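Local coordinates for protein uracil-dna glycosylase (Deinococcus radiodurans, PDB 4UQM) that belongs to the uracil-DNA glycosylase superfamily, with a parallel-sheet alpha/beta fold, and is bound to a DNA duplex in this model, at residues E74-L78 with R233-E237; K113-I119 with F216-S222; W183-R188 with E203-P207. The protein carries 1 engineered substitution. All blocks are in the same frame, centred on the assembly; numbering follows the deposited sequence.

Interaction 1. Residues E74-L78 with R233-E237; sequences EVKVL and RGPVE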
loop_
_atom_site.group_PDB
_atom_site.type_symbol
_atom_site.label_atom_id
_atom_site.label_comp_id
_atom_site.label_asym_id
_atom_site.label_seq_id
_atom_site.Cartn_x
_atom_site.Cartn_y
_atom_site.Cartn_z
ATOM N N GLU A 74 -2.991 14.508 -0.468
ATOM C CA GLU A 74 -2.762 14.268 0.945
ATOM C C GLU A 74 -1.632 13.296 1.211
ATOM O O GLU A 74 -1.247 13.152 2.359
ATOM C CB GLU A 74 -4.039 13.704 1.579
ATOM C CG GLU A 74 -5.179 14.709 1.504
ATOM C CD GLU A 74 -6.451 14.331 2.235
ATOM O OE1 GLU A 74 -6.445 13.470 3.106
ATOM O OE2 GLU A 74 -7.498 14.966 1.948
ATOM N N VAL A 75 -1.058 12.678 0.194
ATOM C CA VAL A 75 -0.031 11.660 0.438
ATOM C C VAL A 75 1.234 12.295 1.025
ATOM O O VAL A 75 1.811 13.175 0.426
ATOM C CB VAL A 75 0.336 10.892 -0.858
ATOM C CG1 VAL A 75 1.419 9.869 -0.609
ATOM C CG2 VAL A 75 -0.881 10.209 -1.449
ATOM N N LYS A 76 1.645 11.818 2.189
ATOM C CA LYS A 76 2.937 12.117 2.708
ATOM C C LYS A 76 3.835 10.916 2.912
ATOM O O LYS A 76 5.068 11.086 2.951
ATOM C CB LYS A 76 2.843 12.996 3.935
ATOM C CG LYS A 76 2.239 12.414 5.128
ATOM C CD LYS A 76 2.136 13.552 6.192
ATOM C CE LYS A 76 1.923 13.051 7.587
ATOM N NZ LYS A 76 1.778 14.274 8.420
ATOM N N VAL A 77 3.230 9.731 3.032
ATOM C CA VAL A 77 3.994 8.478 3.135
ATOM C C VAL A 77 3.335 7.482 2.218
ATOM O O VAL A 77 2.092 7.414 2.170
ATOM C CB VAL A 77 3.989 7.918 4.576
ATOM C CG1 VAL A 77 4.738 6.576 4.652
ATOM C CG2 VAL A 77 4.574 8.937 5.563
ATOM N N LEU A 78 4.129 6.791 1.406
ATOM C CA LEU A 78 3.598 5.755 0.560
ATOM C C LEU A 78 4.235 4.448 0.999
ATOM O O LEU A 78 5.409 4.291 0.892
ATOM C CB LEU A 78 3.880 6.059 -0.926
ATOM C CG LEU A 78 3.204 5.137 -1.949
ATOM C CD1 LEU A 78 3.158 5.796 -3.304
ATOM C CD2 LEU A 78 3.924 3.781 -2.046
ATOM N N ARG A 233 6.988 18.813 7.293
ATOM C CA ARG A 233 5.779 18.062 7.246
ATOM C C ARG A 233 5.655 17.516 8.704
ATOM O O ARG A 233 6.634 17.304 9.450
ATOM C CB ARG A 233 5.829 16.989 6.140
ATOM C CG ARG A 233 6.210 17.532 4.767
ATOM C CD ARG A 233 5.664 16.732 3.606
ATOM N NE ARG A 233 4.214 16.916 3.513
ATOM C CZ ARG A 233 3.393 16.355 2.625
ATOM N NH1 ARG A 233 3.787 15.485 1.698
ATOM N NH2 ARG A 233 2.106 16.637 2.726
ATOM N N GLY A 234 4.446 17.335 9.129
ATOM C CA GLY A 234 4.172 16.724 10.394
ATOM C C GLY A 234 4.446 15.227 10.363
ATOM O O GLY A 234 4.274 14.579 9.334
ATOM N N PRO A 235 4.843 14.692 11.500
ATOM C CA PRO A 235 5.048 13.243 11.609
ATOM C C PRO A 235 3.737 12.507 11.549
ATOM O O PRO A 235 2.687 13.084 11.746
ATOM C CB PRO A 235 5.656 13.082 12.978
ATOM C CG PRO A 235 5.243 14.282 13.771
ATOM C CD PRO A 235 5.023 15.381 12.795
ATOM N N VAL A 236 3.832 11.250 11.235
ATOM C CA VAL A 236 2.689 10.357 11.361
ATOM C C VAL A 236 2.500 9.948 12.812
ATOM O O VAL A 236 3.438 9.650 13.534
ATOM C CB VAL A 236 2.924 9.053 10.531
ATOM C CG1 VAL A 236 1.799 8.023 10.741
ATOM C CG2 VAL A 236 3.061 9.376 9.045
ATOM N N GLU A 237 1.242 9.934 13.249
ATOM C CA GLU A 237 0.902 9.317 14.505
ATOM C C GLU A 237 0.668 7.831 14.269
ATOM O O GLU A 237 -0.377 7.430 13.734
ATOM C CB GLU A 237 -0.363 9.947 15.051
ATOM C CG GLU A 237 -0.892 9.264 16.298
ATOM C CD GLU A 237 0.076 9.379 17.424
ATOM O OE1 GLU A 237 0.168 10.466 18.016
ATOM O OE2 GLU A 237 0.824 8.432 17.669
#
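The two backbones pass each other at a distance: Lys76 CA lies 8.0 Å from Arg233 CA and Val77 CA 8.5 Å from Val236 CA, so side chains make the join. Segment 74-78 runs from a turn into the start of strand 77-81, while 233-237 is extended loop. Lys76 stretches across the gap and its NZ donates to Gly234 O at 2.7 Å. Arg233 reaches back the other way: its NH1 donates to Val75 O at 3.3 Å, and also to Arg177 O. Lys76 CB sits over one face of the guanidinium, 3.5 Å from Arg233 NH1. Beyond them the contact turns apolar, with Val77 CG2 3.8 Å from Val236 CG2, and Val236 CG2 4.1 Å from Lys76 CE. The tail after helix 220-230 is tied to the start of strand 77-81. Val77 rests on Thr224 and Leu228 of that helix, while Val75 and Leu78 pack against helix 160-172, and the Lys76 backbone is hydrogen-bonded to Gly137, just before strand 138-142, and to Val179, which opens strand 179-183.

Interaction 2. Residues K113-I119 with F216-S222; sequences KELTEDI and FGTRPFS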
loop_
_atom_site.group_PDB
_atom_site.type_symbol
_atom_site.label_atom_id
_atom_site.label_comp_id
_atom_site.label_asym_id
_atom_site.label_seq_id
_atom_site.Cartn_x
_atom_site.Cartn_y
_atom_site.Cartn_z
ATOM N N LYS A 113 5.318 -5.486 15.997
ATOM C CA LYS A 113 6.543 -5.782 16.784
ATOM C C LYS A 113 7.590 -4.732 16.506
ATOM O O LYS A 113 8.244 -4.214 17.432
ATOM C CB LYS A 113 7.113 -7.199 16.477
ATOM C CG LYS A 113 6.323 -8.353 17.065
ATOM C CD LYS A 113 6.886 -9.722 16.659
ATOM C CE LYS A 113 5.812 -10.680 16.210
ATOM N NZ LYS A 113 6.335 -12.004 15.772
ATOM N N GLU A 114 7.778 -4.392 15.238
ATOM C CA GLU A 114 8.763 -3.421 14.861
ATOM C C GLU A 114 8.385 -2.007 15.380
ATOM O O GLU A 114 9.247 -1.266 15.903
ATOM C CB GLU A 114 8.971 -3.441 13.347
ATOM C CG GLU A 114 10.013 -2.445 12.858
ATOM C CD GLU A 114 11.428 -2.757 13.266
ATOM O OE1 GLU A 114 11.718 -3.904 13.658
ATOM O OE2 GLU A 114 12.284 -1.821 13.153
ATOM N N LEU A 115 7.116 -1.624 15.253
ATOM C CA LEU A 115 6.607 -0.350 15.836
ATOM C C LEU A 115 6.831 -0.266 17.333
ATOM O O LEU A 115 7.230 0.777 17.835
ATOM C CB LEU A 115 5.115 -0.217 15.529
ATOM C CG LEU A 115 4.772 0.430 14.194
ATOM C CD1 LEU A 115 3.314 0.206 13.849
ATOM C CD2 LEU A 115 5.080 1.946 14.228
ATOM N N THR A 116 6.600 -1.375 18.039
ATOM C CA THR A 116 6.776 -1.423 19.489
ATOM C C THR A 116 8.231 -1.109 19.844
ATOM O O THR A 116 8.467 -0.377 20.797
ATOM C CB THR A 116 6.339 -2.792 20.027
ATOM O OG1 THR A 116 4.931 -2.933 19.811
ATOM C CG2 THR A 116 6.624 -2.954 21.546
ATOM N N GLU A 117 9.194 -1.559 19.043
ATOM C CA GLU A 117 10.576 -1.265 19.315
ATOM C C GLU A 117 11.024 0.085 18.768
ATOM O O GLU A 117 11.895 0.707 19.354
ATOM C CB GLU A 117 11.466 -2.364 18.746
ATOM C CG GLU A 117 11.226 -3.736 19.332
ATOM C CD GLU A 117 11.226 -3.790 20.862
ATOM O OE1 GLU A 117 12.213 -3.370 21.499
ATOM O OE2 GLU A 117 10.201 -4.238 21.454
ATOM N N ASP A 118 10.439 0.520 17.654
ATOM C CA ASP A 118 10.942 1.637 16.912
ATOM C C ASP A 118 10.406 2.995 17.435
ATOM O O ASP A 118 11.093 4.009 17.348
ATOM C CB ASP A 118 10.529 1.458 15.438
ATOM C CG ASP A 118 11.150 2.469 14.508
ATOM O OD1 ASP A 118 12.255 2.997 14.834
ATOM O OD2 ASP A 118 10.536 2.734 13.430
ATOM N N ILE A 119 9.143 3.009 17.838
ATOM C CA ILE A 119 8.441 4.222 18.264
ATOM C C ILE A 119 8.108 4.062 19.755
ATOM O O ILE A 119 7.140 3.408 20.123
ATOM C CB ILE A 119 7.123 4.406 17.437
ATOM C CG1 ILE A 119 7.385 4.532 15.921
ATOM C CG2 ILE A 119 6.277 5.584 17.955
ATOM C CD1 ILE A 119 8.100 5.780 15.504
ATOM N N PHE A 216 12.914 -6.871 10.433
ATOM C CA PHE A 216 13.143 -6.438 11.805
ATOM C C PHE A 216 14.403 -5.612 11.942
ATOM O O PHE A 216 15.423 -5.924 11.347
ATOM C CB PHE A 216 13.216 -7.628 12.725
ATOM C CG PHE A 216 11.917 -8.332 12.955
ATOM C CD1 PHE A 216 10.693 -7.643 13.062
ATOM C CD2 PHE A 216 11.938 -9.703 13.137
ATOM C CE1 PHE A 216 9.516 -8.339 13.314
ATOM C CE2 PHE A 216 10.760 -10.388 13.422
ATOM C CZ PHE A 216 9.558 -9.708 13.482
ATOM N N GLY A 217 14.303 -4.550 12.734
ATOM C CA GLY A 217 15.481 -3.688 13.024
ATOM C C GLY A 217 15.740 -2.596 11.999
ATOM O O GLY A 217 16.662 -1.759 12.168
ATOM N N THR A 218 14.891 -2.496 10.970
ATOM C CA THR A 218 15.105 -1.510 9.939
ATOM C C THR A 218 14.513 -0.127 10.294
ATOM O O THR A 218 14.797 0.863 9.607
ATOM C CB THR A 218 14.557 -1.986 8.590
ATOM O OG1 THR A 218 13.165 -2.304 8.710
ATOM C CG2 THR A 218 15.365 -3.224 8.133
ATOM N N ARG A 219 13.729 -0.058 11.368
ATOM C CA ARG A 219 13.240 1.246 11.907
ATOM C C ARG A 219 12.615 2.179 10.894
ATOM O O ARG A 219 12.931 3.344 10.858
ATOM C CB ARG A 219 14.408 1.942 12.607
ATOM C CG ARG A 219 14.923 1.130 13.779
ATOM C CD ARG A 219 15.705 1.980 14.789
ATOM N NE ARG A 219 14.753 2.808 15.545
ATOM C CZ ARG A 219 15.004 3.760 16.427
ATOM N NH1 ARG A 219 16.235 4.067 16.805
ATOM N NH2 ARG A 219 13.971 4.408 16.955
ATOM N N PRO A 220 11.674 1.684 10.095
ATOM C CA PRO A 220 11.169 2.526 9.018
ATOM C C PRO A 220 10.265 3.666 9.557
ATOM O O PRO A 220 10.102 4.691 8.912
ATOM C CB PRO A 220 10.394 1.535 8.166
ATOM C CG PRO A 220 9.930 0.492 9.132
ATOM C CD PRO A 220 11.066 0.335 10.082
ATOM N N PHE A 221 9.636 3.437 10.696
ATOM C CA PHE A 221 8.579 4.334 11.227
ATOM C C PHE A 221 9.220 5.604 11.808
ATOM O O PHE A 221 8.806 6.749 11.493
ATOM C CB PHE A 221 7.682 3.578 12.203
ATOM C CG PHE A 221 7.158 2.279 11.645
ATOM C CD1 PHE A 221 6.180 2.272 10.629
ATOM C CD2 PHE A 221 7.701 1.082 12.055
ATOM C CE1 PHE A 221 5.731 1.088 10.063
ATOM C CE2 PHE A 221 7.235 -0.130 11.487
ATOM C CZ PHE A 221 6.276 -0.095 10.474
ATOM N N SER A 222 10.299 5.416 12.560
ATOM C CA SER A 222 11.045 6.546 13.065
ATOM C C SER A 222 11.804 7.268 11.956
ATOM O O SER A 222 11.866 8.494 11.947
ATOM C CB SER A 222 11.987 6.140 14.189
ATOM O OG SER A 222 12.926 5.211 13.731
#
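Lys113 opens the contact lightly, its CB 4.1 Å from Phe216 CE1. Glu114 follows, and its carboxylate holds the bend before the second helix: OE1 accepts from Gly217 N at 2.8 Å and OE2 from the N of Arg219, the N-cap residue of helix 220-230, at 2.9 Å. Leu115 lays CD2 over the face of the Phe221 ring, a CH-pi contact 3.7 Å from the centroid. Asp118 then meets the first turn of the incoming helix. Its OD2 accepts from Ser222 N at 2.8 Å and weakly from Phe221 N at 3.0 Å; its OD1 accepts from Ser222 OG at 2.6 Å and forms a salt bridge with Arg219 NE at 2.6 Å. Arg219 NH2 also donates to Asp118 O at 2.9 Å, where helix 106-118 ends. Ile119 finishes the row, CG1 3.8 Å from Phe221 CB. Helix 106-118 is therefore fastened by its C-terminal end to the start of helix 220-230, with Phe221 edge-to-face with Trp238, and Pro220 resting on Ile202 of strand 200-204.

Interaction 3. Residues W183-R188 with E203-P207; sequences WGSYAR and ESGHP. With nucleotides of chain B.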
loop_
_atom_site.group_PDB
_atom_site.type_symbol
_atom_site.label_atom_id
_atom_site.label_comp_id
_atom_site.label_asym_id
_atom_site.label_seq_id
_atom_site.Cartn_x
_atom_site.Cartn_y
_atom_site.Cartn_z
ATOM N N TRP A 183 8.542 -2.305 0.853
ATOM C CA TRP A 183 8.662 -3.543 1.600
ATOM C C TRP A 183 8.619 -4.740 0.675
ATOM O O TRP A 183 7.537 -5.111 0.199
ATOM C CB TRP A 183 7.514 -3.674 2.622
ATOM C CG TRP A 183 7.756 -2.776 3.861
ATOM C CD1 TRP A 183 8.948 -2.265 4.310
ATOM C CD2 TRP A 183 6.764 -2.376 4.804
ATOM N NE1 TRP A 183 8.753 -1.564 5.500
ATOM C CE2 TRP A 183 7.410 -1.625 5.806
ATOM C CE3 TRP A 183 5.394 -2.590 4.914
ATOM C CZ2 TRP A 183 6.682 -1.092 6.885
ATOM C CZ3 TRP A 183 4.705 -2.047 5.968
ATOM C CH2 TRP A 183 5.341 -1.298 6.906
ATOM N N GLY A 184 9.779 -5.358 0.478
ATOM C CA GLY A 184 9.912 -6.569 -0.312
ATOM C C GLY A 184 10.533 -6.340 -1.673
ATOM O O GLY A 184 10.552 -5.218 -2.220
ATOM N N SER A 185 10.997 -7.440 -2.258
ATOM C CA SER A 185 11.711 -7.350 -3.515
ATOM C C SER A 185 10.842 -6.791 -4.650
ATOM O O SER A 185 11.321 -6.044 -5.506
ATOM C CB SER A 185 12.255 -8.712 -3.891
ATOM O OG SER A 185 13.190 -9.172 -2.901
ATOM N N TYR A 186 9.580 -7.204 -4.688
ATOM C CA TYR A 186 8.711 -6.720 -5.790
ATOM C C TYR A 186 8.402 -5.219 -5.652
ATOM O O TYR A 186 8.511 -4.467 -6.651
ATOM C CB TYR A 186 7.430 -7.571 -5.886
ATOM C CG TYR A 186 7.758 -8.943 -6.464
ATOM C CD1 TYR A 186 8.177 -9.997 -5.666
ATOM C CD2 TYR A 186 7.785 -9.153 -7.850
ATOM C CE1 TYR A 186 8.539 -11.193 -6.199
ATOM C CE2 TYR A 186 8.173 -10.338 -8.401
ATOM C CZ TYR A 186 8.584 -11.356 -7.573
ATOM O OH TYR A 186 8.981 -12.566 -8.102
ATOM N N ALA A 187 8.148 -4.755 -4.431
ATOM C CA ALA A 187 7.950 -3.330 -4.217
ATOM C C ALA A 187 9.216 -2.539 -4.555
ATOM O O ALA A 187 9.165 -1.420 -5.085
ATOM C CB ALA A 187 7.576 -3.062 -2.777
ATOM N N ARG A 188 10.376 -3.082 -4.188
ATOM C CA ARG A 188 11.649 -2.407 -4.415
ATOM C C ARG A 188 12.005 -2.182 -5.882
ATOM O O ARG A 188 12.849 -1.330 -6.176
ATOM C CB ARG A 188 12.737 -3.132 -3.650
ATOM C CG ARG A 188 12.553 -2.903 -2.147
ATOM C CD ARG A 188 13.402 -3.835 -1.324
ATOM N NE ARG A 188 14.786 -3.458 -1.269
ATOM C CZ ARG A 188 15.696 -4.049 -0.486
ATOM N NH1 ARG A 188 15.390 -5.114 0.252
ATOM N NH2 ARG A 188 16.925 -3.568 -0.471
ATOM N N GLU A 203 13.842 1.222 2.314
ATOM C CA GLU A 203 13.578 -0.068 1.715
ATOM C C GLU A 203 14.044 -1.170 2.629
ATOM O O GLU A 203 15.061 -1.049 3.312
ATOM C CB GLU A 203 14.160 -0.167 0.296
ATOM C CG GLU A 203 15.627 -0.176 0.206
ATOM C CD GLU A 203 16.102 -0.082 -1.245
ATOM O OE1 GLU A 203 15.527 -0.720 -2.149
ATOM O OE2 GLU A 203 16.945 0.743 -1.498
ATOM N N SER A 204 13.320 -2.281 2.577
ATOM C CA SER A 204 13.704 -3.468 3.345
ATOM C C SER A 204 13.012 -4.688 2.805
ATOM O O SER A 204 12.228 -4.605 1.862
ATOM C CB SER A 204 13.324 -3.340 4.837
ATOM O OG SER A 204 11.929 -3.426 5.031
ATOM N N GLY A 205 13.286 -5.821 3.425
ATOM C CA GLY A 205 12.447 -6.977 3.202
ATOM C C GLY A 205 11.014 -6.765 3.689
ATOM O O GLY A 205 10.693 -5.888 4.516
ATOM N N HIS A 206 10.143 -7.628 3.211
ATOM C CA HIS A 206 8.759 -7.607 3.585
ATOM C C HIS A 206 8.535 -8.082 5.018
ATOM O O HIS A 206 9.284 -8.921 5.527
ATOM C CB HIS A 206 8.041 -8.524 2.541
ATOM C CG HIS A 206 6.556 -8.447 2.554
ATOM N ND1 HIS A 206 5.809 -9.127 3.478
ATOM C CD2 HIS A 206 5.679 -7.765 1.773
ATOM C CE1 HIS A 206 4.530 -8.894 3.258
ATOM N NE2 HIS A 206 4.427 -8.072 2.228
ATOM N N PRO A 207 7.476 -7.574 5.671
ATOM C CA PRO A 207 7.283 -7.986 7.081
ATOM C C PRO A 207 6.647 -9.392 7.311
ATOM O O PRO A 207 6.499 -9.827 8.436
ATOM C CB PRO A 207 6.326 -6.928 7.612
ATOM C CG PRO A 207 5.583 -6.395 6.390
ATOM C CD PRO A 207 6.639 -6.417 5.308
ATOM P P DT B 11 10.987 -10.263 0.216
ATOM O OP1 DT B 11 11.380 -9.110 1.049
ATOM O OP2 DT B 11 10.482 -10.010 -1.167
ATOM O "O5'" DT B 11 12.288 -11.193 0.056
ATOM C "C5'" DT B 11 13.259 -11.203 1.125
ATOM C "C4'" DT B 11 14.444 -11.999 0.624
ATOM O "O4'" DT B 11 14.091 -13.408 0.547
ATOM C "C3'" DT B 11 14.903 -11.591 -0.779
ATOM O "O3'" DT B 11 16.293 -11.880 -0.846
ATOM C "C2'" DT B 11 14.339 -12.684 -1.660
ATOM C "C1'" DT B 11 14.463 -13.877 -0.710
ATOM N N1 DT B 11 13.681 -15.076 -1.041
ATOM C C2 DT B 11 14.274 -16.298 -0.809
ATOM O O2 DT B 11 15.352 -16.415 -0.253
ATOM N N3 DT B 11 13.529 -17.377 -1.201
ATOM C C4 DT B 11 12.277 -17.355 -1.802
ATOM O O4 DT B 11 11.712 -18.403 -2.082
ATOM C C5 DT B 11 11.724 -16.047 -2.026
ATOM C C7 DT B 11 10.373 -15.931 -2.665
ATOM C C6 DT B 11 12.439 -14.986 -1.638
HETATM O O HOH W 1 11.419 -1.336 6.709
#
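Trp183 and Ser204 form a parallel beta bridge, 5.3 Å between CA atoms, and send their side chains to the same face of the sheet. With chi1 near m, the Trp183 indole lies beside Ser204, CD1 3.3 Å from OG, and a water joins them, accepting from Trp183 NE1 at 2.9 Å and donating to Ser204 OG at 2.7 Å. The p rotamer of Ser204 lets OG donate to Gly205 O at 2.8 Å. Trp183 CB also packs on Pro207 CD at 3.9 Å. Gly184 N donates to Ser204 O at 2.9 Å, and a side chain on Gly184 would crowd His206 CB.

Here strands 179-183 and 200-204 of a beta-alpha-beta unit end in two loops of this family, the Gly-Ser loop and the start of the leucine-intercalation loop (HPSPLS). Together they grip one DNA phosphate: Ser185 N donates to OP2 of DT11 of chain B at 2.8 Å and His206 N to its OP1 at 2.9 Å.

His206, chi1 t, sets its ring edge toward Trp183 O, CD2 3.6 Å away, while its ND1 is bonded to Ser208 N. On the far side of the backbone Arg188 bends at chi3 (p) so that NE makes a salt bridge with Glu203 OE1 at 3.0 Å, with Ser204 CA over one face of its guanidinium; Glu203 OE2 has a second partner in Lys191.

How the interactions relate
From the N terminus, the chain first reaches 74-78, where strand 77-81 begins; interaction 1 closes the longest loop, returning at 233-237 after helix 220-230. Inside it, helix 106-118 starts interaction 2, which closes at 216-222. Interaction 3 is nested deeper still, with only 14 residues between its segments, in the crossover from strand 179-183 to strand 200-204, so the three loops nest and none cross. Interactions 2 and 3 touch: Phe221 CZ lies 3.7 Å from Trp183 CZ2, and Thr218 CG2 3.9 Å from Ser204 CB. Interaction 1 stays apart, its centre about 17 Å from that of interaction 2, but it shares the parallel sheet with interaction 3, while helix 220-230 links it to interaction 2.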